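Local coordinates for 3-oxoacyl-[acyl-carrier-protein] synthase 2 (Rickettsia rickettsii, PDB 4JGA), which probably catalyses the decarboxylating condensation of malonyl-ACP with a growing acyl chain in bacterial fatty acid synthesis, at residues V206-G211 / A258-L263; A101-V106 / I170-S175; A241-D246 / G327-L332. All coordinates share one frame; numbering follows the deposited sequence.

In the fold
Contacts 1 and 2 form one continuous block of the N-terminal half of this thiolase-type fold: their centres lie about 9 Å apart, and helix 93-109, part of contact 2, packs on the face of the strand pair that carries V260 and V262. I208 CG1 meets F174 CE2 at 3.7 Å, and V262 CG2 packs 3.5 Å from A105 O. Contact 3 lies across the chain's centre, about 27 Å from contact 1 and about 35 Å from contact 2 (centre to centre), and joins the two family regions. G327 of contact 3 lies about 7 Å from the bound potassium ion, G259 of contact 1 about 12 Å; N324, A325, E372, S417 and N418 surround the metal.

Contact 1. Residues V206-G211 / A258-L263; sequences VMIAGG and AGVVVL
The carbonyl oxygen of G259 is gripped by the N-H of G211 (N to O 3.1 Å), by the hydroxyl of S370, and by a CA-H contact from G210 (CA to O 3.4 Å). It belongs to an antiparallel ladder in the five-stranded mixed sheet (order 3-2-4-5-1) of the N-terminal half of the thiolase fold. M207 with L263, A209 with V261 and G211 with G259 are hydrogen-bonded pairs; V261 N to A209 O, at 2.8 Å and 172°, is among the straightest.

Glycine suits position 210 because a CB there would point at the partner strand and clash with G259 O, and at phi 151° it would also jam against the preceding carbonyl; the bare G210 CA approaches V260 CA to 4.5 Å. M207, A209, V261 and L263 share one face, where small A209 and flexible M207 fit against helix 187-200. The other face carries I208 and V262, branched side chains suited to extended backbone. I208 CD1 lies beside V262 CG2 at 3.9 Å, pointing the same way, while I208 CG2 crosses V260 CG1. Helix 93-109 packs on V260 and V262. At the far end V206 CG1, anti to its backbone N (chi1 179°), meets V262 CG1 at 3.5 Å.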
loop_
_atom_site.group_PDB
_atom_site.type_symbol
_atom_site.label_atom_id
_atom_site.label_comp_id
_atom_site.label_asym_id
_atom_site.label_seq_id
_atom_site.Cartn_x
_atom_site.Cartn_y
_atom_site.Cartn_z
ATOM N N VAL A 206 20.100 -0.499 -0.888
ATOM C CA VAL A 206 19.598 0.885 -1.024
ATOM C C VAL A 206 18.082 0.843 -1.216
ATOM O O VAL A 206 17.555 -0.070 -1.853
ATOM C CB VAL A 206 20.251 1.586 -2.219
ATOM C CG1 VAL A 206 19.721 3.010 -2.390
ATOM C CG2 VAL A 206 21.760 1.591 -2.051
ATOM N N MET A 207 17.373 1.809 -0.621
ATOM C CA MET A 207 15.918 1.909 -0.814
ATOM C C MET A 207 15.501 3.339 -1.072
ATOM O O MET A 207 15.994 4.257 -0.441
ATOM C CB MET A 207 15.136 1.371 0.372
ATOM C CG MET A 207 15.336 -0.118 0.649
ATOM S SD MET A 207 14.576 -1.205 -0.580
ATOM C CE MET A 207 12.871 -0.896 -0.243
ATOM N N ILE A 208 14.611 3.497 -2.044
ATOM C CA ILE A 208 14.004 4.768 -2.333
ATOM C C ILE A 208 12.651 4.736 -1.638
ATOM O O ILE A 208 11.801 3.862 -1.950
ATOM C CB ILE A 208 13.786 4.937 -3.857
ATOM C CG1 ILE A 208 15.048 4.595 -4.667
ATOM C CG2 ILE A 208 13.347 6.344 -4.142
ATOM C CD1 ILE A 208 16.351 5.198 -4.174
ATOM N N ALA A 209 12.435 5.637 -0.690
ATOM C CA ALA A 209 11.221 5.558 0.113
ATOM C C ALA A 209 10.562 6.873 0.451
ATOM O O ALA A 209 11.221 7.892 0.639
ATOM C CB ALA A 209 11.519 4.794 1.397
ATOM N N GLY A 210 9.245 6.829 0.577
ATOM C CA GLY A 210 8.458 7.995 0.998
ATOM C C GLY A 210 7.044 7.981 0.437
ATOM O O GLY A 210 6.496 6.927 0.097
ATOM N N GLY A 211 6.479 9.178 0.317
ATOM C CA GLY A 211 5.072 9.361 0.013
ATOM C C GLY A 211 4.811 10.595 -0.817
ATOM O O GLY A 211 5.600 11.573 -0.829
ATOM N N ALA A 258 5.203 15.891 -2.114
ATOM C CA ALA A 258 5.898 14.653 -1.894
ATOM C C ALA A 258 7.193 14.851 -1.119
ATOM O O ALA A 258 7.831 15.936 -1.137
ATOM C CB ALA A 258 6.167 13.954 -3.230
ATOM N N GLY A 259 7.587 13.784 -0.462
ATOM C CA GLY A 259 8.838 13.696 0.263
ATOM C C GLY A 259 9.407 12.300 0.073
ATOM O O GLY A 259 8.753 11.323 0.363
ATOM N N VAL A 260 10.613 12.231 -0.472
ATOM C CA VAL A 260 11.275 10.977 -0.759
ATOM C C VAL A 260 12.684 11.029 -0.238
ATOM O O VAL A 260 13.350 12.062 -0.334
ATOM C CB VAL A 260 11.267 10.674 -2.264
ATOM C CG1 VAL A 260 12.026 9.390 -2.536
ATOM C CG2 VAL A 260 9.830 10.526 -2.745
ATOM N N VAL A 261 13.151 9.898 0.294
ATOM C CA VAL A 261 14.544 9.743 0.750
ATOM C C VAL A 261 15.206 8.520 0.129
ATOM O O VAL A 261 14.532 7.603 -0.344
ATOM C CB VAL A 261 14.642 9.675 2.301
ATOM C CG1 VAL A 261 14.062 10.937 2.944
ATOM C CG2 VAL A 261 13.929 8.448 2.868
ATOM N N VAL A 262 16.528 8.553 0.099
ATOM C CA VAL A 262 17.344 7.383 -0.139
ATOM C C VAL A 262 17.884 6.918 1.215
ATOM O O VAL A 262 18.507 7.686 1.957
ATOM C CB VAL A 262 18.514 7.661 -1.102
ATOM C CG1 VAL A 262 19.288 6.393 -1.417
ATOM C CG2 VAL A 262 17.978 8.293 -2.395
ATOM N N LEU A 263 17.571 5.653 1.520
ATOM C CA LEU A 263 18.136 4.931 2.653
ATOM C C LEU A 263 19.131 3.912 2.144
ATOM O O LEU A 263 18.971 3.336 1.067
ATOM C CB LEU A 263 17.065 4.222 3.473
ATOM C CG LEU A 263 15.906 5.066 4.016
ATOM C CD1 LEU A 263 15.045 4.162 4.899
ATOM C CD2 LEU A 263 16.369 6.321 4.772
#

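Contact 2. Residues A101-V106 / I170-S175; sequences AATEAV and IKYGFS
V106 CG1 sits squarely over one face of the Y172 ring, a CH-pi contact 3.8 Å from the centroid and 12° off the ring normal. It joins helix 93-109, which lies against the five-stranded sheet of the N-terminal half of the thiolase fold, to the C-terminal end of helix 163-172. K171 CG lies over the opposite face of the phenol, toward the rim. A branched valine suits this place because its methyls divide the work: CG1, anti to the backbone N (chi1 168°), lies over the Y172 face, while CG2 bridges the two rings, 4.0 Å from Y172 CE2 and tip to tip with the edge of F174, 4.1 Å from its CE2. The F174 ring is in turn covered by Y172 CB, 3.4 Å above its plane and over its centre. F174 continues inward to T122 and L124 of strand 122-127, so the aromatic pair spans from the helix end to the sheet.

The polar part of the contact lies along the adjoining helix turn. K171, extended beyond CG, crosses T103 at about a right angle and donates from NZ to T103 OG1 at 2.9 Å. The threonine hydroxyl can accept this bond because it gives its own proton to V99 O, one turn back in its helix; F79 O is a second acceptor for the lysine ammonium.

G173 leaves the helix with positive phi (71°), a value that suits glycine, and the chain then turns so that the F174 ring lies against Y172 CB. Beyond it, S175 O bonds to R304 of the second subunit. The tip of the phenol slides in beside T103, with Y172 OH 3.4 Å from T103 CG2 and 3.5 Å from T103 CA.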
loop_
_atom_site.group_PDB
_atom_site.type_symbol
_atom_site.label_atom_id
_atom_site.label_comp_id
_atom_site.label_asym_id
_atom_site.label_seq_id
_atom_site.Cartn_x
_atom_site.Cartn_y
_atom_site.Cartn_z
ATOM N N ALA A 101 10.193 14.387 -6.448
ATOM C CA ALA A 101 10.897 14.268 -5.176
ATOM C C ALA A 101 11.952 13.122 -5.216
ATOM O O ALA A 101 13.059 13.258 -4.696
ATOM C CB ALA A 101 9.920 14.076 -4.033
ATOM N N ALA A 102 11.614 12.013 -5.838
ATOM C CA ALA A 102 12.519 10.884 -5.908
ATOM C C ALA A 102 13.728 11.213 -6.789
ATOM O O ALA A 102 14.832 10.809 -6.491
ATOM C CB ALA A 102 11.811 9.672 -6.446
ATOM N N THR A 103 13.492 11.967 -7.854
ATOM C CA THR A 103 14.566 12.364 -8.754
ATOM C C THR A 103 15.575 13.243 -7.982
ATOM O O THR A 103 16.779 12.970 -8.014
ATOM C CB THR A 103 14.029 13.099 -9.988
ATOM O OG1 THR A 103 13.226 12.186 -10.766
ATOM C CG2 THR A 103 15.189 13.645 -10.825
ATOM N N GLU A 104 15.066 14.217 -7.239
ATOM C CA GLU A 104 15.914 15.016 -6.391
ATOM C C GLU A 104 16.700 14.141 -5.351
ATOM O O GLU A 104 17.926 14.295 -5.185
ATOM C CB GLU A 104 15.095 16.101 -5.677
ATOM C CG GLU A 104 15.993 17.022 -4.842
ATOM C CD GLU A 104 15.266 18.069 -4.022
ATOM O OE1 GLU A 104 14.027 18.043 -3.910
ATOM O OE2 GLU A 104 15.989 18.926 -3.429
ATOM N N ALA A 105 16.003 13.225 -4.662
ATOM C CA ALA A 105 16.646 12.379 -3.676
ATOM C C ALA A 105 17.728 11.497 -4.288
ATOM O O ALA A 105 18.826 11.402 -3.755
ATOM C CB ALA A 105 15.635 11.518 -2.955
ATOM N N VAL A 106 17.411 10.846 -5.401
ATOM C CA VAL A 106 18.356 9.970 -6.042
ATOM C C VAL A 106 19.593 10.765 -6.490
ATOM O O VAL A 106 20.700 10.372 -6.177
ATOM C CB VAL A 106 17.746 9.224 -7.239
ATOM C CG1 VAL A 106 18.844 8.544 -8.054
ATOM C CG2 VAL A 106 16.760 8.200 -6.745
ATOM N N ILE A 170 11.760 2.329 -13.341
ATOM C CA ILE A 170 12.084 2.378 -14.758
ATOM C C ILE A 170 13.119 3.463 -15.050
ATOM O O ILE A 170 14.038 3.245 -15.779
ATOM C CB ILE A 170 10.827 2.602 -15.588
ATOM C CG1 ILE A 170 9.938 1.343 -15.491
ATOM C CG2 ILE A 170 11.189 2.967 -17.063
ATOM C CD1 ILE A 170 8.502 1.585 -15.941
ATOM N N LYS A 171 12.948 4.630 -14.447
ATOM C CA LYS A 171 13.832 5.721 -14.685
ATOM C C LYS A 171 15.258 5.331 -14.370
ATOM O O LYS A 171 16.154 5.650 -15.151
ATOM C CB LYS A 171 13.448 6.926 -13.817
ATOM C CG LYS A 171 14.273 8.173 -14.142
ATOM C CD LYS A 171 13.600 9.468 -13.661
ATOM C CE LYS A 171 14.423 10.694 -14.061
ATOM N NZ LYS A 171 13.769 11.940 -13.559
ATOM N N TYR A 172 15.495 4.679 -13.221
ATOM C CA TYR A 172 16.871 4.404 -12.798
ATOM C C TYR A 172 17.318 2.946 -12.952
ATOM O O TYR A 172 18.440 2.607 -12.608
ATOM C CB TYR A 172 17.097 4.896 -11.356
ATOM C CG TYR A 172 16.945 6.387 -11.268
ATOM C CD1 TYR A 172 17.930 7.236 -11.781
ATOM C CD2 TYR A 172 15.832 6.961 -10.671
ATOM C CE1 TYR A 172 17.787 8.621 -11.712
ATOM C CE2 TYR A 172 15.699 8.338 -10.584
ATOM C CZ TYR A 172 16.659 9.162 -11.117
ATOM O OH TYR A 172 16.505 10.520 -11.015
ATOM N N GLY A 173 16.462 2.087 -13.473
ATOM C CA GLY A 173 16.782 0.668 -13.506
ATOM C C GLY A 173 16.775 -0.059 -12.141
ATOM O O GLY A 173 17.380 -1.114 -12.028
ATOM N N PHE A 174 16.114 0.466 -11.116
ATOM C CA PHE A 174 16.165 -0.171 -9.805
ATOM C C PHE A 174 15.269 -1.407 -9.813
ATOM O O PHE A 174 14.057 -1.315 -10.023
ATOM C CB PHE A 174 15.739 0.788 -8.718
ATOM C CG PHE A 174 16.610 2.001 -8.574
ATOM C CD1 PHE A 174 17.959 2.000 -8.910
ATOM C CD2 PHE A 174 16.079 3.145 -8.006
ATOM C CE1 PHE A 174 18.767 3.125 -8.715
ATOM C CE2 PHE A 174 16.857 4.285 -7.837
ATOM C CZ PHE A 174 18.211 4.276 -8.190
ATOM N N SER A 175 15.880 -2.573 -9.639
ATOM C CA SER A 175 15.207 -3.846 -9.907
ATOM C C SER A 175 15.045 -4.724 -8.682
ATOM O O SER A 175 14.666 -5.904 -8.779
ATOM C CB SER A 175 15.975 -4.571 -11.009
ATOM O OG SER A 175 17.365 -4.511 -10.742
#

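Contact 3. Residues A241-D246 / G327-L332; sequences ASRPWD and GTSTTL
P244 sets CG against the G327 carbonyl, 3.4 Å from its O, while P244 CB lies over one face of the W245 indole, toward the rim. W245 CZ2 comes obliquely to G327 CA at 4.1 Å. Positive phi favours glycine at 327, where a CB would be tight against W245 CH2. Both segments meet through loop residues, G327 lies about 7 Å from the bound potassium ion, and G327 and T328 belong to the His-Gly-Thr motif of this family's active-site histidine.

S329 OG, anti to its backbone N (chi1 -160°), accepts the N-H of R243 (N to OG 2.8 Å) and also bonds to a water that donates to A241 O. Serine's short arm suits this bridge between segments. A second water donates to both S242 OG and T328 O, and S242 OG bonds to K358 O.

R243 to D246 form a type II turn closed by D246 N to R243 O. Proline fits its second position, while W245 takes positive phi (65°) at the third. The turn is tied across by R243 NE to D246 OD2 (3.0 Å), in the guanidinium plane but well above that of the carboxylate; NH1 of R243 bonds to K240 O and NH2 has a salt bridge with D392.

D334 of helix 331-345 bonds the N-H groups of both W245 and S329, P244 packs on S359 of helix 358-361, and loop 327-330 runs between strand 322-324 and helix 331-345.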
loop_
_atom_site.group_PDB
_atom_site.type_symbol
_atom_site.label_atom_id
_atom_site.label_comp_id
_atom_site.label_asym_id
_atom_site.label_seq_id
_atom_site.Cartn_x
_atom_site.Cartn_y
_atom_site.Cartn_z
ATOM N N ALA A 241 -5.017 29.518 9.290
ATOM C CA ALA A 241 -5.924 28.375 9.514
ATOM C C ALA A 241 -5.293 27.255 10.304
ATOM O O ALA A 241 -5.926 26.697 11.214
ATOM C CB ALA A 241 -6.442 27.828 8.182
ATOM N N SER A 242 -4.078 26.885 9.922
ATOM C CA SER A 242 -3.422 25.708 10.489
ATOM C C SER A 242 -2.661 26.169 11.751
ATOM O O SER A 242 -1.614 26.820 11.656
ATOM C CB SER A 242 -2.503 25.070 9.468
ATOM O OG SER A 242 -1.997 23.837 9.907
ATOM N N ARG A 243 -3.227 25.846 12.919
ATOM C CA ARG A 243 -2.773 26.394 14.205
ATOM C C ARG A 243 -2.705 25.327 15.303
ATOM O O ARG A 243 -3.434 25.376 16.297
ATOM C CB ARG A 243 -3.640 27.594 14.612
ATOM C CG ARG A 243 -5.141 27.383 14.554
ATOM C CD ARG A 243 -5.885 28.715 14.434
ATOM N NE ARG A 243 -5.407 29.717 15.383
ATOM C CZ ARG A 243 -4.769 30.863 15.098
ATOM N NH1 ARG A 243 -4.503 31.254 13.856
ATOM N NH2 ARG A 243 -4.386 31.653 16.100
ATOM N N PRO A 244 -1.780 24.368 15.133
ATOM C CA PRO A 244 -1.695 23.247 16.061
ATOM C C PRO A 244 -1.515 23.692 17.508
ATOM O O PRO A 244 -0.720 24.586 17.797
ATOM C CB PRO A 244 -0.489 22.434 15.554
ATOM C CG PRO A 244 -0.325 22.873 14.120
ATOM C CD PRO A 244 -0.706 24.334 14.133
ATOM N N TRP A 245 -2.305 23.070 18.374
ATOM C CA TRP A 245 -2.375 23.321 19.817
ATOM C C TRP A 245 -2.879 24.713 20.216
ATOM O O TRP A 245 -2.869 25.049 21.405
ATOM C CB TRP A 245 -1.051 22.988 20.499
ATOM C CG TRP A 245 -0.551 21.645 20.147
ATOM C CD1 TRP A 245 -1.068 20.416 20.545
ATOM C CD2 TRP A 245 0.568 21.349 19.320
ATOM N NE1 TRP A 245 -0.321 19.385 19.985
ATOM C CE2 TRP A 245 0.684 19.927 19.243
ATOM C CE3 TRP A 245 1.490 22.134 18.628
ATOM C CZ2 TRP A 245 1.670 19.313 18.511
ATOM C CZ3 TRP A 245 2.479 21.501 17.906
ATOM C CH2 TRP A 245 2.576 20.121 17.863
ATOM N N ASP A 246 -3.290 25.526 19.230
ATOM C CA ASP A 246 -3.851 26.847 19.497
ATOM C C ASP A 246 -5.320 26.660 19.881
ATOM O O ASP A 246 -6.011 25.773 19.360
ATOM C CB ASP A 246 -3.751 27.766 18.288
ATOM C CG ASP A 246 -4.176 29.184 18.607
ATOM O OD1 ASP A 246 -3.322 29.948 19.127
ATOM O OD2 ASP A 246 -5.370 29.525 18.337
ATOM N N GLY A 327 0.494 16.629 14.722
ATOM C CA GLY A 327 0.090 18.025 14.905
ATOM C C GLY A 327 -0.719 18.662 13.791
ATOM O O GLY A 327 -0.251 19.612 13.117
ATOM N N THR A 328 -1.929 18.142 13.568
ATOM C CA THR A 328 -2.712 18.534 12.394
ATOM C C THR A 328 -3.596 19.764 12.544
ATOM O O THR A 328 -4.116 20.252 11.544
ATOM C CB THR A 328 -3.619 17.372 11.889
ATOM O OG1 THR A 328 -4.653 17.134 12.835
ATOM C CG2 THR A 328 -2.808 16.138 11.706
ATOM N N SER A 329 -3.721 20.299 13.753
ATOM C CA SER A 329 -4.636 21.443 14.055
ATOM C C SER A 329 -6.107 21.019 14.255
ATOM O O SER A 329 -7.026 21.783 13.969
ATOM C CB SER A 329 -4.543 22.569 13.000
ATOM O OG SER A 329 -5.047 23.780 13.529
ATOM N N THR A 330 -6.306 19.777 14.691
ATOM C CA THR A 330 -7.631 19.304 15.132
ATOM C C THR A 330 -7.795 19.519 16.634
ATOM O O THR A 330 -6.799 19.532 17.384
ATOM C CB THR A 330 -7.801 17.795 14.892
ATOM O OG1 THR A 330 -6.658 17.108 15.418
ATOM C CG2 THR A 330 -7.911 17.494 13.410
ATOM N N THR A 331 -9.054 19.616 17.075
ATOM C CA THR A 331 -9.352 19.805 18.483
ATOM C C THR A 331 -8.902 18.582 19.296
ATOM O O THR A 331 -8.056 18.705 20.179
ATOM C CB THR A 331 -10.842 20.087 18.695
ATOM O OG1 THR A 331 -11.221 21.215 17.896
ATOM C CG2 THR A 331 -11.124 20.385 20.178
ATOM N N LEU A 332 -9.433 17.413 18.955
ATOM C CA LEU A 332 -9.151 16.175 19.705
ATOM C C LEU A 332 -7.765 15.644 19.451
ATOM O O LEU A 332 -7.010 15.389 20.394
ATOM C CB LEU A 332 -10.208 15.073 19.420
ATOM C CG LEU A 332 -11.667 15.439 19.801
ATOM C CD1 LEU A 332 -12.645 14.380 19.296
ATOM C CD2 LEU A 332 -11.793 15.646 21.305
HETATM O O HOH W 1 -7.450 24.728 12.469
HETATM O O HOH W 2 -3.379 21.571 9.213
#